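Local coordinates for 3-dehydroshikimate dehydratase (Pseudomonas putida, PDB 5HMQ), which converts 3-dehydroshikimate to protocatechuate with the help of a divalent metal ion, using a TIM-barrel lyase domain fused to a hydroxyphenylpyruvate dioxygenase-like domain, at residues D296-L301 against G493-P498; G439-D444 against D527-F532; M446-P451 against L497-S502; V521-F526 against F599-Q604; A541-L546 against V589-F594. All blocks are in the same frame, centred on the assembly; numbering follows the deposited sequence.

Contact 1 (D296-L301 against G493-P498); sequences DGVEFL and GTLRLP
Two vicinal-oxygen-chelate (VOC) modules of the dioxygenase-like half meet here, at a bulged part of strand 295-304 from the first, which turns its corner against strand 363-371, and the lead-in to strand 496-501 from the second. The touching surface is small and centres on Gly297, whose CA lies 4.7 Å from the CA of Thr494. The Thr494 side chain points toward the 296-301 backbone, with OG1 set between its own N and carbonyl carbon (chi1 67°). From there OG1 receives a weak, bent hydrogen bond from Gly297 N, at 3.2 Å and an N-H...O angle of 144°; it is also weakly hydrogen-bonded to Tyr295 O, just before the segment. A CA-H...O contact runs beside it, Gly297 CA to Thr494 O at 3.5 Å. Leu495 adds the apolar part. One methyl, CD2, reaches the backbone of the glycine, 3.6 Å from Gly297 C, and the same methyl meets Val298 CG2 at 3.8 Å, the two side chains crossing at about a right angle. Gly297 has a positive phi of 76°, a value that favours glycine. With one weak hydrogen bond, one CA-H...O contact, one methyl over the backbone and one methyl-methyl contact, the chemistry implies a light, mainly backbone-directed touch between modules.

Contact 2 (G439-D444 against D527-F532); sequences GLRRID and DCDDIF
This is a largely polar contact between neighbouring antiparallel strands, 440-450 and 520-528, at the end of their pairing, where the chain leaves the sheet for helix 531-541. Asp527 carries most of it. Both its backbone N and O bond to segment 439-444: Asp527 N donates to Arg442 O nearly along the C=O axis (3.2 Å), and Arg441 N donates to Asp527 O in the carbonyl plane (3.1 Å). The side chain, held in the crowded position between N and carbonyl carbon (chi1 70°), folds back so that OD1 accepts from Arg442 N at 3.0 Å. Both strands belong to the mixed sheet of the second VOC module. Asp527 OD2 takes a bond from a water that also donates to Asp444 OD1 and accepts from Arg442 NH1, lying in plane at that guanidinium's edge. Arg442 NH2 turns to Thr494 O, and Asp444 OD2 forms a salt bridge with Arg605. Arg441 NH1 lies 3.2 Å from Asp529 OD2, which is well out of the guanidinium plane, so no N-H points at it and the salt bridge rests on charge alone. A second water joins Gly439 O to Asp529 N. Asp530 OD1 caps the following helix, accepting weakly from Phe532 N.

Contact 3 (M446-P451 against L497-S502); sequences MALALP and LPLNIS
Leu448 and Leu499 lie side by side and point the same way, Leu448 CB 3.8 Å from Leu499 CD2. That methyl is shared: Leu450 CD1 comes to it at 3.8 Å as well, crossing obliquely from the next residue but one on the strand. Leu497 approaches Leu448 from the other end, its CG anti to the backbone N (chi1 -161°), so that CD2 rests against Leu448 CD1. Trp458, Tyr462 and Leu455 of helix 455-465 pack on these leucines. Ala449 and Asn500 occupy the opposite face, and near its start the small CB of Ala447 abuts Pro498 CG at 3.6 Å. Backbone hydrogen bonds of a parallel strand pair keep the residues in step. The bond from Asn500 N to Leu448 O is straight and short at 2.6 Å, running nearly along the C=O axis, whereas Leu450 N reaches Asn500 O from above the carbonyl plane. Ser502 N closes the row on Leu450 O (2.7 Å), again from above the plane, and Ser502 OG is hydrogen-bonded to Ser519 OG. Leu450 and Pro451 also pack on Phe247 of the second subunit. Parallel pairing of strands 440-450 and 496-501, the first and fourth strands of the module, with a helix over one face, is typical of the beta-alpha-beta-beta-beta unit of the VOC fold.

Contact 4 (V521-F526 against F599-Q604); sequences VHHIAF and FFEIIQ. With MG (magnesium ion), chain L.
The magnesium site of the second VOC module is built on this parallel strand pair, 520-528 beside 599-606. Metal ligation comes from the face bearing His523, Ala525 and Glu601: His523 NE2 binds the ion at 2.4 Å and Glu601 OE1 at 2.3 Å, with His445 and three waters completing the shell. Glu601 runs extended to the ion (chi1 176°), and its second oxygen, OE2, is held by His588 and by one metal-bound water. Backbone hydrogen bonds fix the register. Ile524 and Phe526 donate to Phe599 O and Glu601 O in their carbonyl planes, while Glu601 N and Ile603 N donate back to Ile524 O and Phe526 O. Aromatic contacts cluster at the start of the pair, where His522 and His523 form a classic beta bulge facing Ala447. Phe599 turns its edge toward the face of His522 (planes at 73°), while His523 CB sits over the Phe599 ring, 3.5 Å from its centroid. On the reverse face Phe526 and Phe600 meet rim to rim, CE2 to CD2 at 3.4 Å. Second-shell positioning of the ligand ring falls to a nearly straight imidazole-imidazole bond: His523 ND1 donates to His522 ND1 at 3.0 Å, within the plane of both rings.

Contact 5 (A541-L546 against V589-F594); sequences AGVPLL and VYTEPF
Gly542 ends helix 531-541 in a Schellman motif, its positive phi (103°) turning the chain toward the end of strand 585-590. Val543 follows, its CG1 anti to the backbone N and 3.7 Å from Thr591 CG2. Pro544 is the centre of an inverse gamma turn, with Leu545 N bonded to Val543 O, which presents the proline carbonyl to the other segment. Glu592 N donates to Pro544 O at 2.9 Å from above the carbonyl plane. The extended Glu592 side chain crosses the proline obliquely, OE1 lying 3.4 Å from Pro544 CB. Leu545 has its CA 4.1 Å from that of Thr591, in a single backbone bridge. Its CB bond points away, yet CD2 swings back to Thr591 CG2 at 3.7 Å and to Val589 CG2. Leu546 N donates to Tyr590 O at 3.0 Å, nearly along the C=O axis. Its methyls divide: CD1 meets Tyr590 CB and CD2 meets Glu592 CG. Thr591 OG1, which donates to Glu592 O, also takes part in a hydrogen bond with Phe600 N. The connection thus sits between helices, with Leu546 against helix 617-625, Pro544 on Trp316 of helix 307-319 and Leu545 on Ala538 of helix 531-541, while Val589 and Tyr590 lean on strand 599-606.

From the N terminus, the TIM barrel comes first and contains none of the contacts. Contact 1 opens on strand 295-304 of the first VOC module and closes nearly 200 residues later on the second, tying the modules together. Contact 2 opens inside that span and closes beyond it, so the two cross. Contact 3 is nested in contact 2 and ends on the same strand as contact 1. Contact 4 crosses contact 2 on strand 520-528 and encloses contact 5, where the chain between helices meets the sheet. Contacts 2 to 4 link strands 496-501, 440-450, 520-528 and 599-606 side by side; contact 5 ties the end of strand 585-590 to the loop after helix 531-541.

Contact 1 (D296-L301 against G493-P498)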
# COMPACT_ATOMS: atom_id res chain seq x y z
N ASP C 296 26.96 -6.13 -18.91
CA ASP C 296 27.11 -5.66 -20.29
C ASP C 296 25.73 -5.47 -20.92
O ASP C 296 25.43 -5.97 -22.00
CB ASP C 296 27.96 -6.63 -21.11
CG ASP C 296 28.36 -6.05 -22.45
OD1 ASP C 296 28.48 -4.82 -22.55
OD2 ASP C 296 28.54 -6.84 -23.41
N GLY C 297 24.87 -4.73 -20.22
CA GLY C 297 23.55 -4.42 -20.74
C GLY C 297 22.58 -5.59 -20.65
O GLY C 297 22.79 -6.58 -19.94
N VAL C 298 21.49 -5.45 -21.39
CA VAL C 298 20.40 -6.43 -21.40
C VAL C 298 20.67 -7.46 -22.49
O VAL C 298 20.93 -7.10 -23.64
CB VAL C 298 19.05 -5.74 -21.62
CG1 VAL C 298 17.95 -6.77 -21.78
CG2 VAL C 298 18.74 -4.80 -20.46
N GLU C 299 20.60 -8.74 -22.12
CA GLU C 299 20.72 -9.80 -23.12
C GLU C 299 19.45 -9.90 -23.96
O GLU C 299 19.51 -9.89 -25.19
CB GLU C 299 21.04 -11.13 -22.45
CG GLU C 299 21.12 -12.29 -23.44
CD GLU C 299 22.07 -12.01 -24.59
OE1 GLU C 299 23.21 -11.58 -24.34
OE2 GLU C 299 21.66 -12.22 -25.75
N PHE C 300 18.29 -10.02 -23.31
CA PHE C 300 17.04 -9.96 -24.04
C PHE C 300 15.91 -9.56 -23.11
O PHE C 300 16.01 -9.67 -21.88
CB PHE C 300 16.71 -11.29 -24.75
CG PHE C 300 16.52 -12.47 -23.83
CD1 PHE C 300 15.34 -12.64 -23.12
CD2 PHE C 300 17.51 -13.44 -23.71
CE1 PHE C 300 15.17 -13.73 -22.29
CE2 PHE C 300 17.34 -14.53 -22.88
CZ PHE C 300 16.17 -14.68 -22.17
N LEU C 301 14.83 -9.07 -23.72
CA LEU C 301 13.57 -8.82 -23.04
C LEU C 301 12.59 -9.92 -23.40
O LEU C 301 12.51 -10.34 -24.55
CB LEU C 301 13.00 -7.46 -23.44
CG LEU C 301 13.85 -6.21 -23.19
CD1 LEU C 301 13.13 -4.96 -23.67
CD2 LEU C 301 14.21 -6.09 -21.72
N GLY C 493 27.03 1.81 -15.80
CA GLY C 493 26.06 2.51 -16.62
C GLY C 493 25.43 1.71 -17.74
O GLY C 493 24.59 2.27 -18.47
N THR C 494 25.79 0.44 -17.91
CA THR C 494 25.20 -0.34 -19.00
C THR C 494 23.75 -0.70 -18.73
O THR C 494 23.03 -1.09 -19.66
CB THR C 494 26.02 -1.61 -19.27
OG1 THR C 494 25.90 -2.49 -18.14
CG2 THR C 494 27.48 -1.26 -19.49
N LEU C 495 23.30 -0.59 -17.48
CA LEU C 495 21.92 -0.81 -17.11
C LEU C 495 21.39 0.42 -16.39
O LEU C 495 22.00 0.88 -15.41
CB LEU C 495 21.78 -2.04 -16.20
CG LEU C 495 22.22 -3.40 -16.73
CD1 LEU C 495 22.33 -4.40 -15.59
CD2 LEU C 495 21.26 -3.91 -17.80
N ARG C 496 20.27 0.96 -16.87
CA ARG C 496 19.68 2.16 -16.30
C ARG C 496 18.19 1.92 -16.14
O ARG C 496 17.52 1.46 -17.08
CB ARG C 496 19.93 3.41 -17.16
CG ARG C 496 21.39 3.70 -17.45
CD ARG C 496 21.55 5.06 -18.12
NE ARG C 496 21.25 6.18 -17.24
CZ ARG C 496 21.54 7.45 -17.52
NH1 ARG C 496 22.15 7.75 -18.65
NH2 ARG C 496 21.23 8.41 -16.65
N LEU C 497 17.66 2.25 -14.97
CA LEU C 497 16.31 1.86 -14.57
C LEU C 497 15.63 3.01 -13.86
O LEU C 497 15.62 3.08 -12.62
CB LEU C 497 16.36 0.61 -13.69
CG LEU C 497 15.10 -0.23 -13.52
CD1 LEU C 497 14.94 -1.19 -14.69
CD2 LEU C 497 15.17 -1.00 -12.21
N PRO C 498 15.07 3.96 -14.61
CA PRO C 498 14.23 4.98 -13.98
C PRO C 498 12.96 4.36 -13.43
O PRO C 498 12.48 3.34 -13.92
CB PRO C 498 13.95 5.97 -15.11
CG PRO C 498 14.23 5.23 -16.36
CD PRO C 498 15.28 4.22 -16.04

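Contact 2 (G439-D444 against D527-F532)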
# COMPACT_ATOMS: atom_id res chain seq x y z
N GLY C 439 18.22 1.20 -37.55
CA GLY C 439 19.49 1.44 -36.90
C GLY C 439 19.42 1.69 -35.40
O GLY C 439 20.17 2.51 -34.88
N LEU C 440 18.51 1.00 -34.71
CA LEU C 440 18.54 0.98 -33.26
C LEU C 440 19.58 -0.03 -32.82
O LEU C 440 19.67 -1.13 -33.38
CB LEU C 440 17.18 0.61 -32.68
CG LEU C 440 15.99 1.36 -33.26
CD1 LEU C 440 14.69 0.90 -32.63
CD2 LEU C 440 16.17 2.85 -33.07
N ARG C 441 20.40 0.34 -31.85
CA ARG C 441 21.55 -0.48 -31.56
C ARG C 441 21.52 -1.13 -30.19
O ARG C 441 21.89 -2.30 -30.07
CB ARG C 441 22.82 0.32 -31.77
CG ARG C 441 22.87 0.82 -33.23
CD ARG C 441 24.27 0.98 -33.71
NE ARG C 441 25.15 1.32 -32.63
CZ ARG C 441 26.34 1.91 -32.85
NH1 ARG C 441 26.78 2.16 -34.10
NH2 ARG C 441 27.14 2.22 -31.81
N ARG C 442 21.12 -0.42 -29.15
CA ARG C 442 21.06 -1.06 -27.84
C ARG C 442 19.96 -0.44 -27.00
O ARG C 442 19.49 0.67 -27.27
CB ARG C 442 22.39 -0.97 -27.09
CG ARG C 442 22.73 0.42 -26.56
CD ARG C 442 24.12 0.43 -25.94
NE ARG C 442 24.20 -0.41 -24.75
CZ ARG C 442 23.88 -0.02 -23.52
NH1 ARG C 442 23.44 1.21 -23.30
NH2 ARG C 442 23.99 -0.87 -22.50
N ILE C 443 19.54 -1.18 -25.98
CA ILE C 443 18.65 -0.65 -24.96
C ILE C 443 19.44 0.31 -24.09
O ILE C 443 20.39 -0.09 -23.41
CB ILE C 443 18.01 -1.77 -24.14
CG1 ILE C 443 17.11 -2.63 -25.03
CG2 ILE C 443 17.25 -1.21 -22.96
CD1 ILE C 443 16.69 -3.94 -24.40
N ASP C 444 19.04 1.58 -24.10
CA ASP C 444 19.74 2.59 -23.31
C ASP C 444 19.22 2.65 -21.88
O ASP C 444 20.01 2.71 -20.93
CB ASP C 444 19.62 3.96 -23.98
CG ASP C 444 20.23 5.06 -23.14
OD1 ASP C 444 21.45 5.30 -23.26
OD2 ASP C 444 19.49 5.70 -22.36
N ASP C 527 18.69 3.54 -28.46
CA ASP C 527 19.52 4.61 -29.00
C ASP C 527 19.85 4.34 -30.46
O ASP C 527 19.68 3.23 -30.97
CB ASP C 527 20.80 4.78 -28.17
CG ASP C 527 21.78 3.63 -28.34
OD1 ASP C 527 21.39 2.55 -28.83
OD2 ASP C 527 22.96 3.80 -27.96
N CYS C 528 20.31 5.38 -31.14
CA CYS C 528 20.66 5.29 -32.55
C CYS C 528 21.71 6.36 -32.86
O CYS C 528 22.00 7.22 -32.03
CB CYS C 528 19.44 5.47 -33.45
SG CYS C 528 18.70 7.12 -33.38
N ASP C 529 22.28 6.27 -34.06
CA ASP C 529 23.28 7.25 -34.47
C ASP C 529 22.64 8.51 -35.04
O ASP C 529 23.13 9.62 -34.81
CB ASP C 529 24.23 6.64 -35.49
CG ASP C 529 25.08 5.53 -34.90
OD1 ASP C 529 25.39 5.61 -33.69
OD2 ASP C 529 25.43 4.59 -35.64
N ASP C 530 21.53 8.37 -35.76
CA ASP C 530 20.92 9.47 -36.51
C ASP C 530 19.44 9.51 -36.17
O ASP C 530 18.67 8.66 -36.64
CB ASP C 530 21.13 9.29 -38.01
CG ASP C 530 20.70 10.50 -38.83
OD1 ASP C 530 19.83 11.28 -38.36
OD2 ASP C 530 21.21 10.66 -39.96
N ILE C 531 19.03 10.50 -35.37
CA ILE C 531 17.64 10.58 -34.94
C ILE C 531 16.72 10.84 -36.13
O ILE C 531 15.62 10.29 -36.20
CB ILE C 531 17.48 11.65 -33.84
CG1 ILE C 531 16.06 11.63 -33.26
CG2 ILE C 531 17.84 13.04 -34.37
CD1 ILE C 531 15.75 10.39 -32.44
N PHE C 532 17.17 11.66 -37.08
CA PHE C 532 16.32 12.01 -38.21
C PHE C 532 16.11 10.82 -39.14
O PHE C 532 15.00 10.63 -39.66
CB PHE C 532 16.91 13.19 -38.98
CG PHE C 532 16.86 14.48 -38.23
CD1 PHE C 532 15.68 15.21 -38.16
CD2 PHE C 532 17.98 14.97 -37.59
CE1 PHE C 532 15.63 16.40 -37.47
CE2 PHE C 532 17.94 16.17 -36.90
CZ PHE C 532 16.76 16.88 -36.85
O HOH W 1 22.23 4.02 -35.84
O HOH W 2 23.09 3.58 -24.94

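Contact 3 (M446-P451 against L497-S502)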
# COMPACT_ATOMS: atom_id res chain seq x y z
N MSE C 446 15.40 1.63 -19.32
CA MSE C 446 14.05 1.10 -19.24
C MSE C 446 13.41 1.53 -17.93
O MSE C 446 13.94 1.27 -16.85
CB MSE C 446 14.07 -0.43 -19.36
CG MSE C 446 12.68 -1.04 -19.43
SE MSE C 446 12.71 -2.93 -19.90
CE MSE C 446 13.75 -3.61 -18.39
N ALA C 447 12.27 2.21 -18.04
CA ALA C 447 11.59 2.78 -16.89
C ALA C 447 10.51 1.83 -16.39
O ALA C 447 9.83 1.17 -17.18
CB ALA C 447 10.97 4.13 -17.24
N LEU C 448 10.36 1.78 -15.07
CA LEU C 448 9.29 1.02 -14.44
C LEU C 448 8.30 1.97 -13.77
O LEU C 448 8.70 2.98 -13.19
CB LEU C 448 9.85 0.04 -13.39
CG LEU C 448 10.96 -0.92 -13.82
CD1 LEU C 448 11.32 -1.85 -12.66
CD2 LEU C 448 10.59 -1.69 -15.09
N ALA C 449 7.02 1.63 -13.85
CA ALA C 449 5.98 2.31 -13.09
C ALA C 449 5.59 1.39 -11.94
O ALA C 449 5.09 0.29 -12.17
CB ALA C 449 4.78 2.64 -13.97
N LEU C 450 5.83 1.85 -10.71
CA LEU C 450 5.63 1.00 -9.54
C LEU C 450 4.66 1.64 -8.56
O LEU C 450 4.53 2.87 -8.52
CB LEU C 450 6.97 0.75 -8.83
CG LEU C 450 8.06 0.04 -9.64
CD1 LEU C 450 9.38 0.03 -8.88
CD2 LEU C 450 7.63 -1.38 -9.98
N PRO C 451 3.95 0.84 -7.77
CA PRO C 451 3.11 1.41 -6.71
C PRO C 451 3.96 2.18 -5.71
O PRO C 451 5.09 1.79 -5.40
CB PRO C 451 2.45 0.18 -6.07
CG PRO C 451 2.57 -0.90 -7.08
CD PRO C 451 3.85 -0.63 -7.82
N LEU C 497 17.66 2.25 -14.97
CA LEU C 497 16.31 1.86 -14.57
C LEU C 497 15.63 3.01 -13.86
O LEU C 497 15.62 3.08 -12.62
CB LEU C 497 16.36 0.61 -13.69
CG LEU C 497 15.10 -0.23 -13.52
CD1 LEU C 497 14.94 -1.19 -14.69
CD2 LEU C 497 15.17 -1.00 -12.21
N PRO C 498 15.07 3.96 -14.61
CA PRO C 498 14.23 4.98 -13.98
C PRO C 498 12.96 4.36 -13.43
O PRO C 498 12.48 3.34 -13.92
CB PRO C 498 13.95 5.97 -15.11
CG PRO C 498 14.23 5.23 -16.36
CD PRO C 498 15.28 4.22 -16.04
N LEU C 499 12.42 4.99 -12.39
CA LEU C 499 11.31 4.42 -11.64
C LEU C 499 10.25 5.49 -11.42
O LEU C 499 10.53 6.53 -10.80
CB LEU C 499 11.80 3.85 -10.31
CG LEU C 499 12.89 2.78 -10.44
CD1 LEU C 499 13.64 2.59 -9.14
CD2 LEU C 499 12.30 1.46 -10.91
N ASN C 500 9.05 5.24 -11.91
CA ASN C 500 7.91 6.13 -11.78
C ASN C 500 6.87 5.52 -10.86
O ASN C 500 6.91 4.33 -10.53
CB ASN C 500 7.29 6.44 -13.15
CG ASN C 500 8.27 7.10 -14.10
OD1 ASN C 500 8.35 8.33 -14.18
ND2 ASN C 500 9.02 6.30 -14.84
N ILE C 501 5.93 6.35 -10.43
CA ILE C 501 4.87 5.96 -9.52
C ILE C 501 3.61 5.66 -10.32
O ILE C 501 3.12 6.52 -11.06
CB ILE C 501 4.61 7.04 -8.46
CG1 ILE C 501 5.87 7.25 -7.61
CG2 ILE C 501 3.43 6.65 -7.58
CD1 ILE C 501 5.74 8.35 -6.58
N SER C 502 3.11 4.43 -10.20
CA SER C 502 1.86 4.06 -10.85
C SER C 502 0.68 4.70 -10.14
O SER C 502 0.75 5.13 -8.99
CB SER C 502 1.68 2.54 -10.84
OG SER C 502 2.70 1.89 -11.56

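Contact 4 (V521-F526 against F599-Q604)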
# COMPACT_ATOMS: atom_id res chain seq x y z
N VAL C 521 6.23 -2.18 -17.03
CA VAL C 521 7.15 -1.38 -17.83
C VAL C 521 6.51 -0.04 -18.17
O VAL C 521 5.40 0.02 -18.70
CB VAL C 521 7.57 -2.13 -19.10
CG1 VAL C 521 8.18 -1.17 -20.11
CG2 VAL C 521 8.56 -3.21 -18.75
N HIS C 522 7.22 1.04 -17.85
CA HIS C 522 6.76 2.37 -18.22
C HIS C 522 7.11 2.66 -19.67
O HIS C 522 6.23 3.01 -20.47
CB HIS C 522 7.36 3.41 -17.28
CG HIS C 522 6.82 4.79 -17.49
ND1 HIS C 522 7.51 5.77 -18.17
CD2 HIS C 522 5.64 5.35 -17.11
CE1 HIS C 522 6.79 6.88 -18.19
NE2 HIS C 522 5.65 6.65 -17.56
N HIS C 523 8.38 2.51 -20.04
CA HIS C 523 8.80 2.64 -21.43
C HIS C 523 10.18 2.03 -21.60
O HIS C 523 10.93 1.86 -20.64
CB HIS C 523 8.80 4.10 -21.90
CG HIS C 523 9.89 4.94 -21.32
ND1 HIS C 523 9.75 5.64 -20.15
CD2 HIS C 523 11.14 5.20 -21.77
CE1 HIS C 523 10.87 6.30 -19.89
NE2 HIS C 523 11.73 6.05 -20.86
N ILE C 524 10.50 1.70 -22.85
CA ILE C 524 11.79 1.13 -23.23
C ILE C 524 12.42 2.07 -24.24
O ILE C 524 11.77 2.48 -25.21
CB ILE C 524 11.64 -0.29 -23.81
CG1 ILE C 524 10.91 -1.19 -22.81
CG2 ILE C 524 13.00 -0.87 -24.16
CD1 ILE C 524 10.18 -2.34 -23.46
N ALA C 525 13.69 2.42 -24.02
CA ALA C 525 14.38 3.42 -24.83
C ALA C 525 15.53 2.77 -25.59
O ALA C 525 16.39 2.12 -24.99
CB ALA C 525 14.90 4.55 -23.95
N PHE C 526 15.53 2.96 -26.91
CA PHE C 526 16.61 2.50 -27.77
C PHE C 526 17.38 3.70 -28.30
O PHE C 526 16.80 4.76 -28.55
CB PHE C 526 16.06 1.69 -28.95
CG PHE C 526 15.04 0.66 -28.55
CD1 PHE C 526 15.40 -0.48 -27.85
CD2 PHE C 526 13.71 0.82 -28.90
CE1 PHE C 526 14.46 -1.42 -27.49
CE2 PHE C 526 12.76 -0.12 -28.55
CZ PHE C 526 13.14 -1.25 -27.85
N PHE C 599 5.18 2.38 -23.70
CA PHE C 599 5.50 2.98 -24.98
C PHE C 599 7.00 2.84 -25.23
O PHE C 599 7.75 2.35 -24.38
CB PHE C 599 5.07 4.45 -25.04
CG PHE C 599 5.67 5.32 -23.96
CD1 PHE C 599 5.07 5.42 -22.72
CD2 PHE C 599 6.82 6.06 -24.20
CE1 PHE C 599 5.61 6.22 -21.73
CE2 PHE C 599 7.36 6.86 -23.22
CZ PHE C 599 6.76 6.94 -21.98
N PHE C 600 7.43 3.25 -26.41
CA PHE C 600 8.83 3.14 -26.79
C PHE C 600 9.43 4.52 -27.00
O PHE C 600 8.72 5.50 -27.23
CB PHE C 600 9.01 2.28 -28.05
CG PHE C 600 8.61 0.85 -27.86
CD1 PHE C 600 7.32 0.43 -28.13
CD2 PHE C 600 9.54 -0.08 -27.41
CE1 PHE C 600 6.96 -0.89 -27.96
CE2 PHE C 600 9.18 -1.41 -27.24
CZ PHE C 600 7.89 -1.81 -27.51
N GLU C 601 10.76 4.58 -26.93
CA GLU C 601 11.50 5.82 -27.08
C GLU C 601 12.74 5.55 -27.91
O GLU C 601 13.41 4.53 -27.73
CB GLU C 601 11.89 6.41 -25.72
CG GLU C 601 12.75 7.66 -25.80
CD GLU C 601 13.18 8.17 -24.44
OE1 GLU C 601 13.02 7.43 -23.45
OE2 GLU C 601 13.67 9.32 -24.36
N ILE C 602 13.03 6.46 -28.84
CA ILE C 602 14.25 6.43 -29.64
C ILE C 602 15.05 7.68 -29.32
O ILE C 602 14.51 8.79 -29.39
CB ILE C 602 13.94 6.35 -31.14
CG1 ILE C 602 13.13 5.09 -31.46
CG2 ILE C 602 15.22 6.41 -31.96
CD1 ILE C 602 12.55 5.06 -32.85
N ILE C 603 16.32 7.51 -28.97
CA ILE C 603 17.16 8.62 -28.53
C ILE C 603 18.45 8.65 -29.33
O ILE C 603 18.90 7.64 -29.89
CB ILE C 603 17.49 8.54 -27.02
CG1 ILE C 603 18.50 7.42 -26.74
CG2 ILE C 603 16.24 8.34 -26.20
CD1 ILE C 603 19.17 7.53 -25.40
N GLN C 604 19.04 9.84 -29.40
CA GLN C 604 20.40 10.04 -29.88
C GLN C 604 21.14 10.89 -28.87
O GLN C 604 20.73 12.02 -28.59
CB GLN C 604 20.42 10.71 -31.26
CG GLN C 604 21.82 10.89 -31.83
CD GLN C 604 21.84 11.81 -33.04
OE1 GLN C 604 20.85 11.93 -33.76
NE2 GLN C 604 22.97 12.47 -33.26
MG MG L . 13.33 7.77 -21.20
O HOH W 3 14.60 9.33 -21.71
O HOH W 4 13.59 8.13 -18.87
O HOH W 5 11.84 9.20 -21.03

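Contact 5 (A541-L546 against V589-F594)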
# COMPACT_ATOMS: atom_id res chain seq x y z
N ALA C 541 7.01 3.62 -41.75
CA ALA C 541 6.63 2.22 -41.53
C ALA C 541 5.36 2.07 -40.71
O ALA C 541 4.85 0.95 -40.58
CB ALA C 541 7.77 1.47 -40.85
N GLY C 542 4.83 3.17 -40.16
CA GLY C 542 3.60 3.14 -39.40
C GLY C 542 3.73 3.21 -37.90
O GLY C 542 2.74 2.98 -37.20
N VAL C 543 4.92 3.50 -37.37
CA VAL C 543 5.07 3.66 -35.92
C VAL C 543 4.32 4.92 -35.48
O VAL C 543 4.54 6.00 -36.04
CB VAL C 543 6.55 3.75 -35.55
CG1 VAL C 543 6.69 4.09 -34.07
CG2 VAL C 543 7.26 2.45 -35.87
N PRO C 544 3.42 4.82 -34.48
CA PRO C 544 2.62 6.00 -34.06
C PRO C 544 3.39 6.94 -33.15
O PRO C 544 3.11 7.09 -31.95
CB PRO C 544 1.42 5.35 -33.37
CG PRO C 544 1.98 4.10 -32.80
CD PRO C 544 3.02 3.60 -33.76
N LEU C 545 4.39 7.61 -33.72
CA LEU C 545 5.15 8.60 -32.98
C LEU C 545 4.29 9.84 -32.70
O LEU C 545 3.38 10.17 -33.46
CB LEU C 545 6.42 8.98 -33.75
CG LEU C 545 7.32 7.80 -34.12
CD1 LEU C 545 8.23 8.21 -35.27
CD2 LEU C 545 8.14 7.33 -32.93
N LEU C 546 4.62 10.54 -31.62
CA LEU C 546 3.79 11.65 -31.17
C LEU C 546 3.96 12.88 -32.04
O LEU C 546 5.03 13.14 -32.60
CB LEU C 546 4.13 12.01 -29.73
CG LEU C 546 4.07 10.88 -28.71
CD1 LEU C 546 4.48 11.39 -27.34
CD2 LEU C 546 2.66 10.30 -28.66
N VAL C 589 12.44 10.87 -29.41
CA VAL C 589 11.03 10.85 -29.77
C VAL C 589 10.35 9.72 -29.02
O VAL C 589 10.99 8.76 -28.57
CB VAL C 589 10.81 10.69 -31.29
CG1 VAL C 589 11.36 11.88 -32.05
CG2 VAL C 589 11.43 9.39 -31.79
N TYR C 590 9.03 9.83 -28.88
CA TYR C 590 8.23 8.83 -28.19
C TYR C 590 7.14 8.30 -29.11
O TYR C 590 6.61 9.02 -29.96
CB TYR C 590 7.60 9.41 -26.92
CG TYR C 590 8.59 9.88 -25.88
CD1 TYR C 590 9.23 8.98 -25.05
CD2 TYR C 590 8.87 11.23 -25.73
CE1 TYR C 590 10.13 9.41 -24.09
CE2 TYR C 590 9.78 11.67 -24.77
CZ TYR C 590 10.40 10.75 -23.96
OH TYR C 590 11.30 11.16 -23.00
N THR C 591 6.80 7.03 -28.92
CA THR C 591 5.62 6.45 -29.53
C THR C 591 4.43 6.58 -28.60
O THR C 591 4.57 6.87 -27.41
CB THR C 591 5.85 4.97 -29.88
OG1 THR C 591 5.75 4.18 -28.69
CG2 THR C 591 7.21 4.77 -30.50
N GLU C 592 3.24 6.36 -29.14
CA GLU C 592 2.06 6.21 -28.30
C GLU C 592 2.19 4.92 -27.49
O GLU C 592 2.96 4.03 -27.85
CB GLU C 592 0.79 6.18 -29.15
CG GLU C 592 0.48 7.48 -29.86
CD GLU C 592 -0.76 7.38 -30.73
OE1 GLU C 592 -1.07 6.26 -31.20
OE2 GLU C 592 -1.41 8.42 -30.96
N PRO C 593 1.47 4.82 -26.38
CA PRO C 593 1.51 3.57 -25.60
C PRO C 593 0.98 2.40 -26.41
O PRO C 593 -0.01 2.52 -27.15
CB PRO C 593 0.61 3.88 -24.39
CG PRO C 593 0.61 5.36 -24.29
CD PRO C 593 0.69 5.87 -25.69
N PHE C 594 1.65 1.26 -26.28
CA PHE C 594 1.16 0.02 -26.89
C PHE C 594 0.00 -0.50 -26.05
O PHE C 594 0.21 -1.05 -24.96
CB PHE C 594 2.28 -1.02 -26.98
CG PHE C 594 1.81 -2.38 -27.43
CD1 PHE C 594 1.58 -2.64 -28.77
CD2 PHE C 594 1.59 -3.38 -26.50
CE1 PHE C 594 1.14 -3.89 -29.17
CE2 PHE C 594 1.16 -4.63 -26.90
CZ PHE C 594 0.93 -4.89 -28.24